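Local coordinates for protein L-asparaginase I (Vibrio cholerae, PDB 2OCD) that probably catalyses the hydrolysis of L-asparagine to L-aspartate and ammonium, as a homotetrameric cytoplasmic enzyme of the asparaginase 1 family, at residues S102-K110 and P199-I208; H137-N145 and I187-K198. All coordinates share one frame; numbering follows the deposited sequence.

Overall arrangement
The two contacts illustrate how a long chain segment can be tied down at successive points by the ends of helices. In contact 2 strand 187-189 packs on the end of helix 127-141, and the chain after it on the residues that follow that helix; in contact 1 the same run of chain, continuing toward the C-terminal domain, pairs with the residues that follow helix 94-104. Contact 2 is nested within the loop that contact 1 closes. Their centres lie 18 Å apart, yet they touch where N145 CB lies 3.6 Å from L108 O. Both lie away from the predicted active-site residues T14 and T91, and contact 2 also approaches a second subunit.

Contact 1 (S102-K110 and P199-I208); sequences SFMFENLGK and PSGEFKVNPI
F105 and V205 lie side by side on one face of a two-stranded ribbon, with V205 CG2 in the plane of the F105 ring, at its edge, 3.7 Å from F105 CD1. F203 CE1 comes within 3.7 Å of the same F105 CD1, the two rings set obliquely, 48° apart. L108 runs alongside F203 and rests its CD1 3.6 Å from F203 CE1, while Y79 stacks on F203 and helix 65-78 meets V205. On the ribbon's other face E106 and K204 also lie side by side, pointing the same way. The lysine chain bends at chi2 and chi3, which brings NZ to N206 OD1 at 2.7 Å, in the carbonyl plane; the salt bridge from K204 NZ to E106 OE2, at 3.2 Å, is weak as a hydrogen bond. This ribbon is a short antiparallel sheet, formed as the chain leaves helix 94-104 and meets the chain leading to the C-terminal domain. E106 and K204 are its hydrogen-bonded pair, joined by both backbone N-H groups, and F105 and V205 its non-hydrogen-bonded one. Next to them N206 N gives M104 O a nearly straight bond (178°). At the helix end the selenomethionine M104 crosses I208 at about a right angle. Its chain bends at chi3, and SE and CE both meet I208 CG2. Beyond the other end of the ribbon, N107 ND2 donates to E202 O at 3.2 Å; the acceptor lies near the amide plane, but the donor sits 51° out of the carbonyl plane. P199 packs its CG on N107 O.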
loop_
_atom_site.group_PDB
_atom_site.type_symbol
_atom_site.label_atom_id
_atom_site.label_comp_id
_atom_site.label_asym_id
_atom_site.label_seq_id
_atom_site.Cartn_x
_atom_site.Cartn_y
_atom_site.Cartn_z
ATOM N N SER B 102 -20.615 1.046 22.834
ATOM C CA SER B 102 -20.827 -0.310 22.358
ATOM C C SER B 102 -21.254 -1.185 23.526
ATOM O O SER B 102 -22.208 -1.959 23.380
ATOM C CB SER B 102 -19.620 -0.897 21.655
ATOM O OG SER B 102 -18.630 -1.314 22.556
ATOM N N PHE B 103 -20.614 -1.025 24.686
ATOM C CA PHE B 103 -21.001 -1.828 25.868
ATOM C C PHE B 103 -22.282 -1.351 26.560
ATOM O O PHE B 103 -23.095 -2.189 26.993
ATOM C CB PHE B 103 -19.851 -1.957 26.845
ATOM C CG PHE B 103 -18.700 -2.595 26.226
ATOM C CD1 PHE B 103 -18.748 -3.946 25.932
ATOM C CD2 PHE B 103 -17.612 -1.836 25.798
ATOM C CE1 PHE B 103 -17.724 -4.566 25.319
ATOM C CE2 PHE B 103 -16.557 -2.445 25.166
ATOM C CZ PHE B 103 -16.614 -3.831 24.903
HETATM N N MSE B 104 -22.472 -0.031 26.613
HETATM C CA MSE B 104 -23.643 0.538 27.221
HETATM C C MSE B 104 -24.937 0.140 26.569
HETATM O O MSE B 104 -25.952 0.045 27.258
HETATM C CB MSE B 104 -23.547 2.056 27.213
HETATM C CG MSE B 104 -22.531 2.553 28.225
HETATM SE SE MSE B 104 -22.214 4.463 28.179
HETATM C CE MSE B 104 -23.866 4.986 29.069
ATOM N N PHE B 105 -24.921 -0.042 25.250
ATOM C CA PHE B 105 -26.119 -0.418 24.531
ATOM C C PHE B 105 -26.208 -1.919 24.502
ATOM O O PHE B 105 -25.270 -2.604 24.161
ATOM C CB PHE B 105 -26.144 0.079 23.087
ATOM C CG PHE B 105 -26.170 1.571 22.935
ATOM C CD1 PHE B 105 -26.917 2.373 23.773
ATOM C CD2 PHE B 105 -25.499 2.169 21.890
ATOM C CE1 PHE B 105 -26.929 3.730 23.609
ATOM C CE2 PHE B 105 -25.532 3.520 21.723
ATOM C CZ PHE B 105 -26.237 4.298 22.585
ATOM N N GLU B 106 -27.395 -2.407 24.793
ATOM C CA GLU B 106 -27.663 -3.807 24.887
ATOM C C GLU B 106 -28.835 -4.130 23.944
ATOM O O GLU B 106 -29.887 -3.498 24.011
ATOM C CB GLU B 106 -27.936 -4.109 26.352
ATOM C CG GLU B 106 -28.855 -5.243 26.636
ATOM C CD GLU B 106 -28.498 -5.899 27.974
ATOM O OE1 GLU B 106 -27.408 -6.542 28.019
ATOM O OE2 GLU B 106 -29.280 -5.764 28.958
ATOM N N ASN B 107 -28.616 -5.085 23.041
ATOM C CA ASN B 107 -29.590 -5.455 22.014
ATOM C C ASN B 107 -29.933 -4.307 21.101
ATOM O O ASN B 107 -31.086 -4.076 20.781
ATOM C CB ASN B 107 -30.866 -6.054 22.627
ATOM C CG ASN B 107 -30.574 -7.219 23.566
ATOM O OD1 ASN B 107 -29.624 -7.997 23.365
ATOM N ND2 ASN B 107 -31.369 -7.325 24.617
ATOM N N LEU B 108 -28.910 -3.578 20.679
ATOM C CA LEU B 108 -29.064 -2.501 19.686
ATOM C C LEU B 108 -29.581 -3.105 18.378
ATOM O O LEU B 108 -28.969 -4.045 17.829
ATOM C CB LEU B 108 -27.710 -1.851 19.453
ATOM C CG LEU B 108 -27.658 -0.567 18.665
ATOM C CD1 LEU B 108 -28.335 0.506 19.518
ATOM C CD2 LEU B 108 -26.181 -0.275 18.282
ATOM N N GLY B 109 -30.742 -2.614 17.931
ATOM C CA GLY B 109 -31.363 -3.005 16.649
ATOM C C GLY B 109 -31.410 -1.865 15.630
ATOM O O GLY B 109 -32.263 -1.866 14.747
ATOM N N LYS B 110 -30.483 -0.905 15.748
ATOM C CA LYS B 110 -30.441 0.292 14.910
ATOM C C LYS B 110 -29.002 0.808 14.795
ATOM O O LYS B 110 -28.244 0.753 15.753
ATOM C CB LYS B 110 -31.394 1.396 15.469
ATOM C CG LYS B 110 -32.956 1.083 15.339
ATOM C CD LYS B 110 -33.860 2.248 15.761
ATOM C CE LYS B 110 -35.278 1.812 15.969
ATOM N NZ LYS B 110 -36.270 2.795 15.446
ATOM N N PRO B 199 -31.515 -8.022 16.994
ATOM C CA PRO B 199 -30.955 -8.572 18.215
ATOM C C PRO B 199 -32.027 -9.403 18.901
ATOM O O PRO B 199 -33.140 -9.495 18.396
ATOM C CB PRO B 199 -30.626 -7.335 19.036
ATOM C CG PRO B 199 -31.721 -6.353 18.666
ATOM C CD PRO B 199 -32.184 -6.728 17.242
ATOM N N SER B 200 -31.673 -9.926 20.073
ATOM C CA SER B 200 -32.305 -11.075 20.703
ATOM C C SER B 200 -32.953 -10.683 22.036
ATOM O O SER B 200 -32.970 -11.461 22.992
ATOM C CB SER B 200 -31.225 -12.159 20.918
ATOM O OG SER B 200 -31.667 -13.412 20.439
ATOM N N GLY B 201 -33.515 -9.483 22.086
ATOM C CA GLY B 201 -34.057 -8.941 23.327
ATOM C C GLY B 201 -34.356 -7.489 23.132
ATOM O O GLY B 201 -33.969 -6.909 22.133
ATOM N N GLU B 202 -35.044 -6.878 24.076
ATOM C CA GLU B 202 -35.424 -5.478 23.907
ATOM C C GLU B 202 -34.223 -4.560 24.081
ATOM O O GLU B 202 -33.347 -4.830 24.904
ATOM C CB GLU B 202 -36.552 -5.115 24.874
ATOM C CG GLU B 202 -37.937 -5.327 24.250
ATOM C CD GLU B 202 -39.050 -5.433 25.280
ATOM O OE1 GLU B 202 -40.139 -5.972 24.931
ATOM O OE2 GLU B 202 -38.837 -4.983 26.440
ATOM N N PHE B 203 -34.175 -3.485 23.299
ATOM C CA PHE B 203 -33.091 -2.523 23.421
ATOM C C PHE B 203 -33.132 -1.909 24.789
ATOM O O PHE B 203 -34.200 -1.550 25.274
ATOM C CB PHE B 203 -33.191 -1.408 22.382
ATOM C CG PHE B 203 -32.286 -0.196 22.668
ATOM C CD1 PHE B 203 -30.943 -0.220 22.365
ATOM C CD2 PHE B 203 -32.808 0.973 23.236
ATOM C CE1 PHE B 203 -30.145 0.891 22.601
ATOM C CE2 PHE B 203 -31.987 2.089 23.492
ATOM C CZ PHE B 203 -30.667 2.038 23.171
ATOM N N LYS B 204 -31.957 -1.768 25.394
ATOM C CA LYS B 204 -31.832 -1.071 26.650
ATOM C C LYS B 204 -30.465 -0.370 26.776
ATOM O O LYS B 204 -29.479 -0.856 26.242
ATOM C CB LYS B 204 -31.986 -2.087 27.750
ATOM C CG LYS B 204 -32.119 -1.481 29.107
ATOM C CD LYS B 204 -31.089 -2.079 30.086
ATOM C CE LYS B 204 -31.333 -3.565 30.391
ATOM N NZ LYS B 204 -30.359 -4.082 31.422
ATOM N N VAL B 205 -30.424 0.746 27.499
ATOM C CA VAL B 205 -29.181 1.397 27.887
ATOM C C VAL B 205 -28.777 1.133 29.338
ATOM O O VAL B 205 -29.515 1.454 30.262
ATOM C CB VAL B 205 -29.260 2.915 27.718
ATOM C CG1 VAL B 205 -27.954 3.570 28.262
ATOM C CG2 VAL B 205 -29.538 3.264 26.245
ATOM N N ASN B 206 -27.567 0.593 29.521
ATOM C CA ASN B 206 -27.024 0.244 30.839
ATOM C C ASN B 206 -26.109 1.379 31.348
ATOM O O ASN B 206 -25.300 1.878 30.602
ATOM C CB ASN B 206 -26.216 -1.073 30.753
ATOM C CG ASN B 206 -27.110 -2.366 30.561
ATOM O OD1 ASN B 206 -28.222 -2.523 31.129
ATOM N ND2 ASN B 206 -26.570 -3.311 29.783
ATOM N N PRO B 207 -26.173 1.729 32.633
ATOM C CA PRO B 207 -25.436 2.883 33.153
ATOM C C PRO B 207 -23.935 2.705 33.215
ATOM O O PRO B 207 -23.427 1.571 33.243
ATOM C CB PRO B 207 -25.933 3.013 34.581
ATOM C CG PRO B 207 -26.236 1.640 34.970
ATOM C CD PRO B 207 -26.838 0.990 33.717
ATOM N N ILE B 208 -23.246 3.845 33.258
ATOM C CA ILE B 208 -21.794 3.902 33.338
ATOM C C ILE B 208 -21.402 5.120 34.170
ATOM O O ILE B 208 -22.024 6.194 34.046
ATOM C CB ILE B 208 -21.225 4.004 31.942
ATOM C CG1 ILE B 208 -19.759 3.573 31.875
ATOM C CG2 ILE B 208 -21.497 5.399 31.401
ATOM C CD1 ILE B 208 -19.408 2.791 30.472
#

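Contact 2 (H137-N145 and I187-K198); sequences HVAANYPIN and IELSTNVKVDEK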
loop_
_atom_site.group_PDB
_atom_site.type_symbol
_atom_site.label_atom_id
_atom_site.label_comp_id
_atom_site.label_asym_id
_atom_site.label_seq_id
_atom_site.Cartn_x
_atom_site.Cartn_y
_atom_site.Cartn_z
ATOM N N HIS B 137 -25.879 8.156 4.502
ATOM C CA HIS B 137 -26.262 7.194 3.487
ATOM C C HIS B 137 -26.132 5.744 4.001
ATOM O O HIS B 137 -27.001 4.904 3.729
ATOM C CB HIS B 137 -25.431 7.406 2.205
ATOM C CG HIS B 137 -25.695 6.407 1.119
ATOM N ND1 HIS B 137 -26.937 6.229 0.552
ATOM C CD2 HIS B 137 -24.863 5.557 0.471
ATOM C CE1 HIS B 137 -26.861 5.311 -0.397
ATOM N NE2 HIS B 137 -25.609 4.894 -0.473
ATOM N N VAL B 138 -25.067 5.470 4.754
ATOM C CA VAL B 138 -24.748 4.110 5.245
ATOM C C VAL B 138 -25.717 3.660 6.343
ATOM O O VAL B 138 -26.191 2.526 6.337
ATOM C CB VAL B 138 -23.269 4.052 5.714
ATOM C CG1 VAL B 138 -23.004 2.865 6.539
ATOM C CG2 VAL B 138 -22.362 4.022 4.514
ATOM N N ALA B 139 -26.015 4.554 7.267
ATOM C CA ALA B 139 -27.107 4.389 8.234
ATOM C C ALA B 139 -28.445 3.984 7.626
ATOM O O ALA B 139 -29.132 3.182 8.184
ATOM C CB ALA B 139 -27.299 5.696 9.012
ATOM N N ALA B 140 -28.821 4.574 6.492
ATOM C CA ALA B 140 -30.131 4.407 5.913
ATOM C C ALA B 140 -30.149 3.304 4.886
ATOM O O ALA B 140 -31.107 2.552 4.793
ATOM C CB ALA B 140 -30.563 5.695 5.269
ATOM N N ASN B 141 -29.115 3.200 4.082
ATOM C CA ASN B 141 -29.142 2.180 3.029
ATOM C C ASN B 141 -28.348 0.917 3.330
ATOM O O ASN B 141 -28.420 -0.064 2.585
ATOM C CB ASN B 141 -28.713 2.808 1.703
ATOM C CG ASN B 141 -29.720 3.874 1.213
ATOM O OD1 ASN B 141 -30.173 4.735 1.978
ATOM N ND2 ASN B 141 -30.081 3.797 -0.047
ATOM N N TYR B 142 -27.573 0.936 4.411
ATOM C CA TYR B 142 -26.751 -0.197 4.780
ATOM C C TYR B 142 -26.643 -0.303 6.269
ATOM O O TYR B 142 -25.546 -0.339 6.774
ATOM C CB TYR B 142 -25.328 -0.058 4.203
ATOM C CG TYR B 142 -25.272 0.063 2.712
ATOM C CD1 TYR B 142 -25.479 1.289 2.085
ATOM C CD2 TYR B 142 -25.018 -1.034 1.912
ATOM C CE1 TYR B 142 -25.440 1.409 0.702
ATOM C CE2 TYR B 142 -24.989 -0.907 0.527
ATOM C CZ TYR B 142 -25.198 0.321 -0.055
ATOM O OH TYR B 142 -25.178 0.458 -1.427
ATOM N N PRO B 143 -27.778 -0.410 6.979
ATOM C CA PRO B 143 -27.745 -0.317 8.441
ATOM C C PRO B 143 -27.040 -1.492 9.073
ATOM O O PRO B 143 -27.412 -2.658 8.832
ATOM C CB PRO B 143 -29.238 -0.291 8.838
ATOM C CG PRO B 143 -29.974 -0.899 7.726
ATOM C CD PRO B 143 -29.146 -0.662 6.474
ATOM N N ILE B 144 -26.015 -1.202 9.856
ATOM C CA ILE B 144 -25.349 -2.220 10.650
ATOM C C ILE B 144 -25.707 -1.922 12.077
ATOM O O ILE B 144 -25.412 -0.846 12.532
ATOM C CB ILE B 144 -23.820 -2.123 10.544
ATOM C CG1 ILE B 144 -23.354 -2.005 9.070
ATOM C CG2 ILE B 144 -23.147 -3.298 11.308
ATOM C CD1 ILE B 144 -23.985 -2.947 8.194
ATOM N N ASN B 145 -26.276 -2.883 12.800
ATOM C CA ASN B 145 -26.884 -2.608 14.110
ATOM C C ASN B 145 -25.867 -2.724 15.233
ATOM O O ASN B 145 -26.017 -3.560 16.127
ATOM C CB ASN B 145 -28.091 -3.525 14.410
ATOM C CG ASN B 145 -29.220 -3.403 13.379
ATOM O OD1 ASN B 145 -29.875 -4.397 13.045
ATOM N ND2 ASN B 145 -29.469 -2.186 12.892
ATOM N N ILE B 187 -19.963 1.683 -2.324
ATOM C CA ILE B 187 -20.093 1.108 -0.984
ATOM C C ILE B 187 -19.832 -0.395 -1.028
ATOM O O ILE B 187 -20.512 -1.118 -1.718
ATOM C CB ILE B 187 -21.451 1.392 -0.306
ATOM C CG1 ILE B 187 -21.434 2.746 0.409
ATOM C CG2 ILE B 187 -21.728 0.356 0.766
ATOM C CD1 ILE B 187 -21.725 3.876 -0.452
ATOM N N GLU B 188 -18.843 -0.835 -0.247
ATOM C CA GLU B 188 -18.336 -2.204 -0.258
ATOM C C GLU B 188 -18.315 -2.855 1.150
ATOM O O GLU B 188 -17.581 -2.450 2.038
ATOM C CB GLU B 188 -16.920 -2.192 -0.840
ATOM C CG GLU B 188 -16.622 -3.318 -1.786
ATOM C CD GLU B 188 -17.421 -3.191 -3.067
ATOM O OE1 GLU B 188 -17.445 -2.067 -3.632
ATOM O OE2 GLU B 188 -18.029 -4.210 -3.507
ATOM N N LEU B 189 -19.088 -3.916 1.307
ATOM C CA LEU B 189 -19.363 -4.526 2.598
ATOM C C LEU B 189 -18.354 -5.672 2.868
ATOM O O LEU B 189 -17.971 -6.393 1.944
ATOM C CB LEU B 189 -20.815 -5.026 2.551
ATOM C CG LEU B 189 -21.759 -5.190 3.748
ATOM C CD1 LEU B 189 -21.845 -3.943 4.636
ATOM C CD2 LEU B 189 -23.151 -5.603 3.197
ATOM N N SER B 190 -17.887 -5.840 4.102
ATOM C CA SER B 190 -17.035 -6.989 4.379
ATOM C C SER B 190 -17.861 -8.254 4.316
ATOM O O SER B 190 -19.092 -8.225 4.369
ATOM C CB SER B 190 -16.343 -6.890 5.738
ATOM O OG SER B 190 -15.053 -6.306 5.605
ATOM N N THR B 191 -17.186 -9.377 4.171
ATOM C CA THR B 191 -17.883 -10.658 4.288
ATOM C C THR B 191 -18.002 -11.012 5.779
ATOM O O THR B 191 -17.254 -10.490 6.606
ATOM C CB THR B 191 -17.169 -11.738 3.476
ATOM O OG1 THR B 191 -15.767 -11.436 3.426
ATOM C CG2 THR B 191 -17.745 -11.791 2.042
ATOM N N ASN B 192 -18.971 -11.842 6.133
ATOM C CA ASN B 192 -19.197 -12.172 7.539
ATOM C C ASN B 192 -19.453 -10.889 8.308
ATOM O O ASN B 192 -18.919 -10.676 9.400
ATOM C CB ASN B 192 -18.007 -12.946 8.111
ATOM C CG ASN B 192 -17.379 -13.852 7.088
ATOM O OD1 ASN B 192 -16.214 -13.688 6.736
ATOM N ND2 ASN B 192 -18.166 -14.776 6.553
ATOM N N VAL B 193 -20.237 -10.023 7.665
ATOM C CA VAL B 193 -20.810 -8.820 8.257
ATOM C C VAL B 193 -22.182 -8.690 7.648
ATOM O O VAL B 193 -22.280 -8.560 6.427
ATOM C CB VAL B 193 -20.022 -7.561 7.893
ATOM C CG1 VAL B 193 -20.896 -6.283 7.981
ATOM C CG2 VAL B 193 -18.820 -7.436 8.795
ATOM N N LYS B 194 -23.224 -8.715 8.489
ATOM C CA LYS B 194 -24.624 -8.721 8.031
ATOM C C LYS B 194 -25.313 -7.339 8.110
ATOM O O LYS B 194 -25.178 -6.654 9.115
ATOM C CB LYS B 194 -25.439 -9.726 8.862
ATOM C CG LYS B 194 -24.983 -11.205 8.789
ATOM C CD LYS B 194 -25.242 -11.840 7.430
ATOM C CE LYS B 194 -24.479 -13.185 7.258
ATOM N NZ LYS B 194 -22.981 -13.013 7.140
ATOM N N VAL B 195 -26.055 -6.958 7.065
ATOM C CA VAL B 195 -26.929 -5.787 7.105
ATOM C C VAL B 195 -28.209 -6.109 7.871
ATOM O O VAL B 195 -28.915 -7.025 7.523
ATOM C CB VAL B 195 -27.301 -5.240 5.661
ATOM C CG1 VAL B 195 -28.176 -3.977 5.729
ATOM C CG2 VAL B 195 -26.047 -4.927 4.836
ATOM N N ASP B 196 -28.476 -5.374 8.941
ATOM C CA ASP B 196 -29.763 -5.427 9.682
ATOM C C ASP B 196 -30.012 -6.715 10.464
ATOM O O ASP B 196 -31.086 -7.276 10.432
ATOM C CB ASP B 196 -30.966 -5.113 8.770
ATOM C CG ASP B 196 -32.121 -4.406 9.523
ATOM O OD1 ASP B 196 -32.275 -4.579 10.759
ATOM O OD2 ASP B 196 -32.890 -3.674 8.864
ATOM N N GLU B 197 -29.009 -7.154 11.199
ATOM C CA GLU B 197 -29.154 -8.323 12.050
ATOM C C GLU B 197 -29.930 -7.862 13.283
ATOM O O GLU B 197 -29.442 -7.036 14.067
ATOM C CB GLU B 197 -27.769 -8.972 12.400
ATOM C CG GLU B 197 -27.745 -9.877 13.704
ATOM C CD GLU B 197 -26.815 -11.118 13.626
ATOM O OE1 GLU B 197 -25.770 -11.046 12.927
ATOM O OE2 GLU B 197 -27.138 -12.156 14.282
ATOM N N LYS B 198 -31.143 -8.387 13.431
ATOM C CA LYS B 198 -31.994 -8.092 14.593
ATOM C C LYS B 198 -31.405 -8.718 15.856
ATOM O O LYS B 198 -30.824 -9.802 15.803
ATOM C CB LYS B 198 -33.422 -8.580 14.359
ATOM C CG LYS B 198 -34.081 -7.877 13.191
ATOM C CD LYS B 198 -35.544 -8.295 12.985
ATOM C CE LYS B 198 -35.725 -9.754 12.420
ATOM N NZ LYS B 198 -36.119 -10.802 13.437
HETATM O O HOH W 1 -26.529 -5.769 11.775
#
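Y142 presents one ring face to I187, whose CG2 sits over the ring centre, 3.4 Å above the plane, in a CH-pi contact only 14° off the ring normal. The edge of the same ring meets NE2 of H137, five residues earlier in the last part of the helix. I187 reaches both aromatic groups with different branches: CG2, anti to the backbone N, covers the tyrosine, while CD1 lies in the plane of the H137 imidazole, at its edge, 3.7 Å from H137 CD2. R125 of a second subunit packs on H137 and I187. The contact thus joins the C-terminal end of helix 127-141 to strand 187-189, which within this chain is the last strand of the large mixed sheet of the N-terminal domain; V138 touches both I187 and L181 of the neighbouring strand. Past the helix, P143 and V195 cross, with V195 CG1 3.5 Å from P143 CD. The same methyl lies beside P143 O, which receives D196 N at 2.9 Å, nearly in line with the carbonyl but with a bent N-H (131°). I144 turns its CD1 toward the backbone of K194 and V195 and toward L189 CD1, 4.3 Å away. A water bridges the two segments: it accepts from N145 N and from E197 N (2.9 Å) and donates to K194 O.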